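Local coordinates for kinetochore-associated protein NSL1 homolog (PDB 5LSI) that forms part of the MIS12 complex, which is required for kinetochore formation and for normal chromosome alignment and segregation during mitosis, at residues R46-A49 against L50-A53; S19-A22 against V23-L27; C30-F33 against V34-G38; D52-W55 against T56-S59. One frame throughout, in Å; residues are numbered along the deposited sequence.

Contact 1: R46-A49 against L50-A53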
loop_
_atom_site.group_PDB
_atom_site.type_symbol
_atom_site.label_atom_id
_atom_site.label_comp_id
_atom_site.label_asym_id
_atom_site.label_seq_id
_atom_site.Cartn_x
_atom_site.Cartn_y
_atom_site.Cartn_z
ATOM N N ARG B 46 -17.673 -10.217 8.553
ATOM C CA ARG B 46 -16.501 -9.502 9.057
ATOM C C ARG B 46 -15.210 -10.270 8.792
ATOM O O ARG B 46 -14.268 -9.729 8.201
ATOM C CB ARG B 46 -16.658 -9.214 10.550
ATOM C CG ARG B 46 -15.471 -8.473 11.152
ATOM C CD ARG B 46 -15.700 -8.103 12.610
ATOM N NE ARG B 46 -16.880 -7.259 12.783
ATOM C CZ ARG B 46 -17.884 -7.534 13.611
ATOM N NH1 ARG B 46 -17.853 -8.631 14.354
ATOM N NH2 ARG B 46 -18.918 -6.708 13.700
ATOM N N GLU B 47 -15.142 -11.531 9.221
ATOM C CA GLU B 47 -13.900 -12.287 9.080
ATOM C C GLU B 47 -13.477 -12.479 7.627
ATOM O O GLU B 47 -12.328 -12.144 7.297
ATOM C CB GLU B 47 -14.015 -13.631 9.807
ATOM C CG GLU B 47 -13.976 -13.532 11.315
ATOM C CD GLU B 47 -13.797 -14.887 11.968
ATOM O OE1 GLU B 47 -14.246 -15.894 11.375
ATOM O OE2 GLU B 47 -13.199 -14.947 13.065
ATOM N N PRO B 48 -14.315 -13.005 6.722
ATOM C CA PRO B 48 -13.854 -13.143 5.332
ATOM C C PRO B 48 -13.591 -11.809 4.652
ATOM O O PRO B 48 -12.688 -11.731 3.810
ATOM C CB PRO B 48 -15.001 -13.908 4.657
ATOM C CG PRO B 48 -16.193 -13.583 5.476
ATOM C CD PRO B 48 -15.691 -13.509 6.884
ATOM N N ALA B 49 -14.338 -10.757 5.000
ATOM C CA ALA B 49 -14.109 -9.450 4.389
ATOM C C ALA B 49 -12.763 -8.870 4.800
ATOM O O ALA B 49 -12.087 -8.222 3.991
ATOM C CB ALA B 49 -15.238 -8.488 4.753
ATOM N N LEU B 50 -12.353 -9.092 6.052
ATOM C CA LEU B 50 -11.068 -8.573 6.505
ATOM C C LEU B 50 -9.910 -9.338 5.877
ATOM O O LEU B 50 -8.899 -8.738 5.498
ATOM C CB LEU B 50 -10.980 -8.624 8.031
ATOM C CG LEU B 50 -11.721 -7.520 8.789
ATOM C CD1 LEU B 50 -11.439 -7.608 10.281
ATOM C CD2 LEU B 50 -11.336 -6.149 8.249
ATOM N N ARG B 51 -10.028 -10.666 5.773
ATOM C CA ARG B 51 -9.025 -11.427 5.037
ATOM C C ARG B 51 -8.930 -10.946 3.596
ATOM O O ARG B 51 -7.828 -10.776 3.058
ATOM C CB ARG B 51 -9.350 -12.921 5.080
ATOM C CG ARG B 51 -9.114 -13.584 6.435
ATOM C CD ARG B 51 -9.105 -15.108 6.313
ATOM N NE ARG B 51 -10.355 -15.633 5.769
ATOM C CZ ARG B 51 -11.396 -16.001 6.509
ATOM N NH1 ARG B 51 -11.338 -15.907 7.831
ATOM N NH2 ARG B 51 -12.493 -16.463 5.925
ATOM N N ASP B 52 -10.079 -10.712 2.960
ATOM C CA ASP B 52 -10.089 -10.234 1.580
ATOM C C ASP B 52 -9.449 -8.854 1.477
ATOM O O ASP B 52 -8.606 -8.612 0.603
ATOM C CB ASP B 52 -11.526 -10.213 1.055
ATOM C CG ASP B 52 -11.624 -9.691 -0.362
ATOM O OD1 ASP B 52 -10.688 -9.929 -1.156
ATOM O OD2 ASP B 52 -12.639 -9.038 -0.684
ATOM N N ALA B 53 -9.828 -7.940 2.376
ATOM C CA ALA B 53 -9.279 -6.585 2.341
ATOM C C ALA B 53 -7.780 -6.580 2.603
ATOM O O ALA B 53 -7.031 -5.839 1.956
ATOM C CB ALA B 53 -9.999 -5.698 3.357
HETATM O O HOH W 1 -13.140 -17.907 9.447
#
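Glu47 and Arg51, one turn apart at the start of helix 46-62, the second arm of the helical hairpin in this NSL1 fragment, meet through a shared water. Their opposite charges probably attract, but Glu47 OE1 and Arg51 NH1 stand 4.6 Å apart, too far for a salt bridge. The water closes the interval, donating to Glu47 OE1 and accepting from Arg51 NH1 at 3.1 Å.

Van der Waals contact adds to the water's hold on the guanidinium. The Arg51 chain starts with CG anti to the carbonyl carbon (chi1 -72°) and bends at chi3, which brings the flat group back over the preceding turn. Pro48 CA lies over one face, 3.6 Å from Arg51 NH2, with Glu47 O above the same face; Pro48 CB is beside NH2 as well. Leu50 leans the other way, its CG 3.4 Å from Arg46 O, and its side chain reaches Leu41 and Gln35.

Backbone hydrogen bonds of the i to i+4 kind run through all four carbonyls. Arg46 also turns its own head to the preceding loop, where NE and NH2 bond to the carbonyls of Gly38 and Leu41. Leu50 N gives to Arg46 O and Asp52 N to Pro48 O, while the straightest of the set joins Arg51 N to Glu47 O at 3.1 Å, with an angle of 174° at the hydrogen.

Contact 2: S19-A22 against V23-L27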
loop_
_atom_site.group_PDB
_atom_site.type_symbol
_atom_site.label_atom_id
_atom_site.label_comp_id
_atom_site.label_asym_id
_atom_site.label_seq_id
_atom_site.Cartn_x
_atom_site.Cartn_y
_atom_site.Cartn_z
ATOM N N SER B 19 14.569 -4.607 -0.459
ATOM C CA SER B 19 14.422 -5.601 0.600
ATOM C C SER B 19 12.982 -6.099 0.644
ATOM O O SER B 19 12.072 -5.355 1.023
ATOM C CB SER B 19 14.836 -5.026 1.952
ATOM O OG SER B 19 14.574 -5.958 2.982
ATOM N N LYS B 20 12.788 -7.368 0.285
ATOM C CA LYS B 20 11.468 -7.980 0.370
ATOM C C LYS B 20 11.001 -8.096 1.818
ATOM O O LYS B 20 9.813 -7.913 2.110
ATOM C CB LYS B 20 11.503 -9.352 -0.302
ATOM C CG LYS B 20 10.157 -9.921 -0.690
ATOM C CD LYS B 20 10.341 -11.110 -1.621
ATOM C CE LYS B 20 9.038 -11.856 -1.843
ATOM N NZ LYS B 20 9.208 -12.984 -2.800
ATOM N N ARG B 21 11.917 -8.399 2.740
ATOM C CA ARG B 21 11.524 -8.547 4.137
ATOM C C ARG B 21 11.073 -7.220 4.732
ATOM O O ARG B 21 10.092 -7.173 5.480
ATOM C CB ARG B 21 12.674 -9.126 4.958
ATOM C CG ARG B 21 12.353 -9.251 6.436
ATOM C CD ARG B 21 13.578 -9.656 7.240
ATOM N NE ARG B 21 14.197 -10.871 6.718
ATOM C CZ ARG B 21 15.328 -11.392 7.184
ATOM N NH1 ARG B 21 15.969 -10.806 8.189
ATOM N NH2 ARG B 21 15.819 -12.501 6.644
ATOM N N ALA B 22 11.781 -6.134 4.414
ATOM C CA ALA B 22 11.421 -4.827 4.957
ATOM C C ALA B 22 10.044 -4.378 4.474
ATOM O O ALA B 22 9.291 -3.742 5.222
ATOM C CB ALA B 22 12.488 -3.797 4.585
ATOM N N VAL B 23 9.698 -4.694 3.224
ATOM C CA VAL B 23 8.357 -4.391 2.732
ATOM C C VAL B 23 7.319 -5.206 3.492
ATOM O O VAL B 23 6.266 -4.686 3.885
ATOM C CB VAL B 23 8.272 -4.638 1.215
ATOM C CG1 VAL B 23 6.840 -4.460 0.719
ATOM C CG2 VAL B 23 9.218 -3.711 0.469
ATOM N N THR B 24 7.603 -6.492 3.717
ATOM C CA THR B 24 6.685 -7.351 4.460
ATOM C C THR B 24 6.442 -6.816 5.867
ATOM O O THR B 24 5.312 -6.851 6.368
ATOM C CB THR B 24 7.238 -8.778 4.515
ATOM O OG1 THR B 24 7.147 -9.377 3.216
ATOM C CG2 THR B 24 6.468 -9.630 5.514
ATOM N N GLU B 25 7.489 -6.304 6.514
ATOM C CA GLU B 25 7.331 -5.780 7.866
ATOM C C GLU B 25 6.545 -4.475 7.861
ATOM O O GLU B 25 5.721 -4.235 8.753
ATOM C CB GLU B 25 8.707 -5.612 8.514
ATOM C CG GLU B 25 9.431 -6.946 8.657
ATOM C CD GLU B 25 10.822 -6.838 9.254
ATOM O OE1 GLU B 25 11.475 -5.786 9.098
ATOM O OE2 GLU B 25 11.264 -7.826 9.880
ATOM N N MET B 26 6.776 -3.628 6.856
ATOM C CA MET B 26 5.966 -2.426 6.681
ATOM C C MET B 26 4.494 -2.771 6.471
ATOM O O MET B 26 3.609 -2.119 7.038
ATOM C CB MET B 26 6.500 -1.617 5.500
ATOM C CG MET B 26 5.554 -0.543 4.993
ATOM S SD MET B 26 6.013 0.037 3.346
ATOM C CE MET B 26 5.755 -1.439 2.366
ATOM N N LEU B 27 4.212 -3.795 5.659
ATOM C CA LEU B 27 2.828 -4.205 5.437
ATOM C C LEU B 27 2.191 -4.733 6.716
ATOM O O LEU B 27 0.994 -4.527 6.952
ATOM C CB LEU B 27 2.762 -5.262 4.333
ATOM C CG LEU B 27 3.126 -4.771 2.928
ATOM C CD1 LEU B 27 3.033 -5.902 1.916
ATOM C CD2 LEU B 27 2.242 -3.610 2.514
#
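Arg21 and Glu25 lie side by side on the first turns of helix 20-35 and point the same way, an i to i+4 pair on the exposed side of the first arm of the helical hairpin. It is the aliphatic part of the arginine that meets the acid: Arg21 CG is 3.9 Å from Glu25 OE2, and CD is almost as near. A bend at chi3, about the CG-CD bond, carries the charge off, leaving Arg21 NE 5.3 Å from Glu25 OE2, with the guanidinium and carboxylate planes 56° apart. Any attraction between the two charges is therefore probably modest.

Thr24 turns inward upon the backbone. With OG1 anti to its carbonyl carbon (chi1 -71°), the hydroxyl comes round to Lys20 O and donates to it at 3.2 Å, while Thr24 N reaches the same oxygen from the opposite face of the carbonyl plane. Lys20 itself extends toward Trp72, making a cation-pi contact with the ring and hydrogen bonds from NZ to the carbonyls of Trp72 and Ala75. Val23 and Ala22 pack against apolar side chains of a partner protein chain, and Val23 CG2 sits 3.3 Å from Ser19 O.

Ser19 is the N-cap of the helix: its OG accepts from Ala22 N at 3.1 Å, with an angle of 160° at the hydrogen.

Contact 3: C30-F33 against V34-G38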
loop_
_atom_site.group_PDB
_atom_site.type_symbol
_atom_site.label_atom_id
_atom_site.label_comp_id
_atom_site.label_asym_id
_atom_site.label_seq_id
_atom_site.Cartn_x
_atom_site.Cartn_y
_atom_site.Cartn_z
ATOM N N CYS B 30 1.120 -1.584 8.674
ATOM C CA CYS B 30 -0.064 -0.985 8.068
ATOM C C CYS B 30 -1.274 -1.902 8.126
ATOM O O CYS B 30 -2.405 -1.416 8.038
ATOM C CB CYS B 30 0.221 -0.609 6.615
ATOM S SG CYS B 30 1.516 0.628 6.440
ATOM N N GLY B 31 -1.067 -3.212 8.265
ATOM C CA GLY B 31 -2.191 -4.125 8.359
ATOM C C GLY B 31 -3.107 -3.838 9.527
ATOM O O GLY B 31 -4.268 -4.259 9.515
ATOM N N ARG B 32 -2.609 -3.130 10.543
ATOM C CA ARG B 32 -3.441 -2.779 11.686
ATOM C C ARG B 32 -4.599 -1.881 11.278
ATOM O O ARG B 32 -5.693 -1.987 11.841
ATOM C CB ARG B 32 -2.584 -2.103 12.759
ATOM C CG ARG B 32 -3.339 -1.663 14.001
ATOM C CD ARG B 32 -2.381 -1.440 15.168
ATOM N NE ARG B 32 -2.941 -0.551 16.185
ATOM C CZ ARG B 32 -3.744 -0.946 17.169
ATOM N NH1 ARG B 32 -4.091 -2.221 17.276
ATOM N NH2 ARG B 32 -4.203 -0.061 18.047
ATOM N N PHE B 33 -4.386 -1.007 10.292
ATOM C CA PHE B 33 -5.453 -0.109 9.859
ATOM C C PHE B 33 -6.540 -0.851 9.090
ATOM O O PHE B 33 -7.707 -0.445 9.127
ATOM C CB PHE B 33 -4.864 1.030 9.025
ATOM C CG PHE B 33 -3.904 1.893 9.792
ATOM C CD1 PHE B 33 -4.343 3.041 10.430
ATOM C CD2 PHE B 33 -2.569 1.539 9.901
ATOM C CE1 PHE B 33 -3.464 3.828 11.149
ATOM C CE2 PHE B 33 -1.688 2.319 10.622
ATOM C CZ PHE B 33 -2.135 3.465 11.245
ATOM N N VAL B 34 -6.190 -1.940 8.404
ATOM C CA VAL B 34 -7.217 -2.766 7.778
ATOM C C VAL B 34 -8.059 -3.464 8.841
ATOM O O VAL B 34 -9.284 -3.577 8.706
ATOM C CB VAL B 34 -6.577 -3.777 6.810
ATOM C CG1 VAL B 34 -7.646 -4.663 6.190
ATOM C CG2 VAL B 34 -5.790 -3.049 5.733
ATOM N N GLN B 35 -7.418 -3.942 9.914
ATOM C CA GLN B 35 -8.149 -4.615 10.984
ATOM C C GLN B 35 -9.150 -3.680 11.649
ATOM O O GLN B 35 -10.245 -4.105 12.032
ATOM C CB GLN B 35 -7.170 -5.170 12.020
ATOM C CG GLN B 35 -6.210 -6.207 11.472
ATOM C CD GLN B 35 -6.895 -7.519 11.153
ATOM O OE1 GLN B 35 -6.677 -8.105 10.093
ATOM N NE2 GLN B 35 -7.727 -7.991 12.075
ATOM N N LYS B 36 -8.797 -2.399 11.788
ATOM C CA LYS B 36 -9.699 -1.442 12.419
ATOM C C LYS B 36 -10.990 -1.255 11.634
ATOM O O LYS B 36 -11.976 -0.768 12.196
ATOM C CB LYS B 36 -9.002 -0.091 12.595
ATOM C CG LYS B 36 -7.698 -0.153 13.367
ATOM C CD LYS B 36 -7.873 -0.800 14.727
ATOM C CE LYS B 36 -7.500 0.167 15.842
ATOM N NZ LYS B 36 -7.684 -0.431 17.196
ATOM N N LEU B 37 -11.008 -1.619 10.350
ATOM C CA LEU B 37 -12.246 -1.575 9.580
ATOM C C LEU B 37 -13.282 -2.559 10.094
ATOM O O LEU B 37 -14.476 -2.356 9.851
ATOM C CB LEU B 37 -11.971 -1.876 8.112
ATOM C CG LEU B 37 -11.201 -0.832 7.320
ATOM C CD1 LEU B 37 -10.539 -1.528 6.150
ATOM C CD2 LEU B 37 -12.146 0.260 6.847
ATOM N N GLY B 38 -12.851 -3.620 10.786
ATOM C CA GLY B 38 -13.789 -4.618 11.265
ATOM C C GLY B 38 -14.855 -4.042 12.174
ATOM O O GLY B 38 -15.946 -4.602 12.284
#
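Lys36 folds back on Arg32 near the C-terminal end of the first arm of the helical hairpin. Its CB rests 3.7 Å from Phe33 O. CG is anti to the carbonyl carbon (chi1 -56°) and presses on Arg32 O at 3.1 Å, the oxygen to which Lys36 N donates a backbone hydrogen bond. CD stays near that carbonyl, and the chain bends at chi2 and chi3 to bring CE over one face of the Arg32 guanidinium, offset toward its rim. NZ ends 3.6 Å from Arg32 NH2, two like charges held close on the exposed side, an arrangement that probably costs some electrostatic energy. An alanine in place of Lys36 would remove CG to NZ and is likely to leave that guanidinium face without its methylene cover and free to turn.

Phe33 meets an aromatic ring of a partner protein chain, and Val34 packs on Ala53 and Gln54 of the facing helix. Gly31 O receives Gln35 N at 3.2 Å and a weak bond from Val34 N, and Gln35 CG lies 3.4 Å from this carbonyl oxygen.

Contact 4: D52-W55 against T56-S59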
loop_
_atom_site.group_PDB
_atom_site.type_symbol
_atom_site.label_atom_id
_atom_site.label_comp_id
_atom_site.label_asym_id
_atom_site.label_seq_id
_atom_site.Cartn_x
_atom_site.Cartn_y
_atom_site.Cartn_z
ATOM N N ASP B 52 -10.079 -10.712 2.960
ATOM C CA ASP B 52 -10.089 -10.234 1.580
ATOM C C ASP B 52 -9.449 -8.854 1.477
ATOM O O ASP B 52 -8.606 -8.612 0.603
ATOM C CB ASP B 52 -11.526 -10.213 1.055
ATOM C CG ASP B 52 -11.624 -9.691 -0.362
ATOM O OD1 ASP B 52 -10.688 -9.929 -1.156
ATOM O OD2 ASP B 52 -12.639 -9.038 -0.684
ATOM N N ALA B 53 -9.828 -7.940 2.376
ATOM C CA ALA B 53 -9.279 -6.585 2.341
ATOM C C ALA B 53 -7.780 -6.580 2.603
ATOM O O ALA B 53 -7.031 -5.839 1.956
ATOM C CB ALA B 53 -9.999 -5.698 3.357
ATOM N N GLN B 54 -7.321 -7.392 3.559
ATOM C CA GLN B 54 -5.893 -7.476 3.843
ATOM C C GLN B 54 -5.118 -7.980 2.631
ATOM O O GLN B 54 -4.068 -7.431 2.273
ATOM C CB GLN B 54 -5.657 -8.393 5.045
ATOM C CG GLN B 54 -4.264 -8.303 5.612
ATOM C CD GLN B 54 -4.101 -7.104 6.519
ATOM O OE1 GLN B 54 -3.569 -6.072 6.109
ATOM N NE2 GLN B 54 -4.564 -7.231 7.760
ATOM N N TRP B 55 -5.628 -9.037 1.988
ATOM C CA TRP B 55 -4.959 -9.627 0.832
ATOM C C TRP B 55 -4.989 -8.685 -0.367
ATOM O O TRP B 55 -4.018 -8.604 -1.126
ATOM C CB TRP B 55 -5.611 -10.972 0.499
ATOM C CG TRP B 55 -5.161 -11.575 -0.790
ATOM C CD1 TRP B 55 -3.877 -11.882 -1.157
ATOM C CD2 TRP B 55 -5.993 -11.955 -1.889
ATOM N NE1 TRP B 55 -3.866 -12.428 -2.427
ATOM C CE2 TRP B 55 -5.155 -12.481 -2.896
ATOM C CE3 TRP B 55 -7.370 -11.902 -2.121
ATOM C CZ2 TRP B 55 -5.652 -12.948 -4.116
ATOM C CZ3 TRP B 55 -7.863 -12.366 -3.331
ATOM C CH2 TRP B 55 -7.008 -12.883 -4.312
ATOM N N THR B 56 -6.096 -7.963 -0.555
ATOM C CA THR B 56 -6.148 -6.939 -1.594
ATOM C C THR B 56 -5.144 -5.832 -1.313
ATOM O O THR B 56 -4.454 -5.363 -2.225
ATOM C CB THR B 56 -7.561 -6.362 -1.692
ATOM O OG1 THR B 56 -8.482 -7.405 -2.033
ATOM C CG2 THR B 56 -7.621 -5.274 -2.744
ATOM N N PHE B 57 -5.044 -5.411 -0.051
ATOM C CA PHE B 57 -4.098 -4.360 0.315
ATOM C C PHE B 57 -2.664 -4.794 0.036
ATOM O O PHE B 57 -1.898 -4.071 -0.611
ATOM C CB PHE B 57 -4.279 -3.990 1.788
ATOM C CG PHE B 57 -3.205 -3.087 2.325
ATOM C CD1 PHE B 57 -3.130 -1.762 1.928
ATOM C CD2 PHE B 57 -2.274 -3.562 3.237
ATOM C CE1 PHE B 57 -2.141 -0.928 2.423
ATOM C CE2 PHE B 57 -1.284 -2.735 3.741
ATOM C CZ PHE B 57 -1.215 -1.419 3.330
ATOM N N GLU B 58 -2.287 -5.984 0.506
ATOM C CA GLU B 58 -0.920 -6.454 0.299
ATOM C C GLU B 58 -0.630 -6.704 -1.175
ATOM O O GLU B 58 0.480 -6.434 -1.648
ATOM C CB GLU B 58 -0.671 -7.716 1.124
ATOM C CG GLU B 58 -0.628 -7.459 2.619
ATOM C CD GLU B 58 -0.518 -8.734 3.434
ATOM O OE1 GLU B 58 -0.820 -9.822 2.892
ATOM O OE2 GLU B 58 -0.130 -8.645 4.619
ATOM N N SER B 59 -1.612 -7.216 -1.920
ATOM C CA SER B 59 -1.408 -7.447 -3.349
ATOM C C SER B 59 -1.183 -6.143 -4.100
ATOM O O SER B 59 -0.303 -6.062 -4.962
ATOM C CB SER B 59 -2.597 -8.198 -3.942
ATOM O OG SER B 59 -2.672 -9.507 -3.414
#
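The indole of Trp55 has the hydroxyl of Ser59 over one face, toward its five-membered part: OG is 3.3 Å from NE1, but the angle is too poor for a hydrogen bond. That hydroxyl donates instead to Trp55 O at 2.8 Å. Ser59 N gives to the same oxygen from the opposite face of the carbonyl plane, a double grip on one acceptor. The second aromatic, Phe57, runs alongside Gln54, pointing the same way, with the amide and ring planes 66° apart; Gln54 OE1 comes within 4.0 Å of Phe57 CD2. This buried oxygen has no hydrogen-bonding partner in the model, whereas NE2 of the same amide makes a weak bond to Gly31 O.

These residues form the middle turns of helix 46-62, the second arm of the helical hairpin, and Phe57 packs on Cys30 of the first arm. Thr56 holds the carbonyl of Asp52 twice, through its N and through OG1 at 2.9 Å. OG1, anti to the carbonyl carbon of Thr56 (chi1 -61°), arrives from above the carbonyl plane, 41° out of it. A valine in place of Thr56 would probably leave Asp52 O with the backbone N-H alone of these two donors. One turn after Gln54, Glu58 CG lies 3.5 Å from Gln54 O, the acceptor of Glu58 N.

Along the chain contacts 2 and 3 come first, both on helix 20-35 with centres about 17 Å apart; contacts 1 and 4 follow on helix 46-62, about 9 Å apart and sharing Asp52 and Ala53. The two helices run back as a hairpin, which brings contact 3 against contacts 1 and 4. Leu50 CD2 meets Val34 O at 3.3 Å, and Gly31 CA meets Gln54 OE1 at 3.3 Å. Toward the open end of the hairpin, Leu27 of contact 2 packs on Phe57 and Glu58 of contact 4, whereas contacts 1 and 2 do not touch, their centres about 22 Å apart. All four also lie against a second protein chain, consistent with the hairpin serving as an assembly surface of the MIS12 complex.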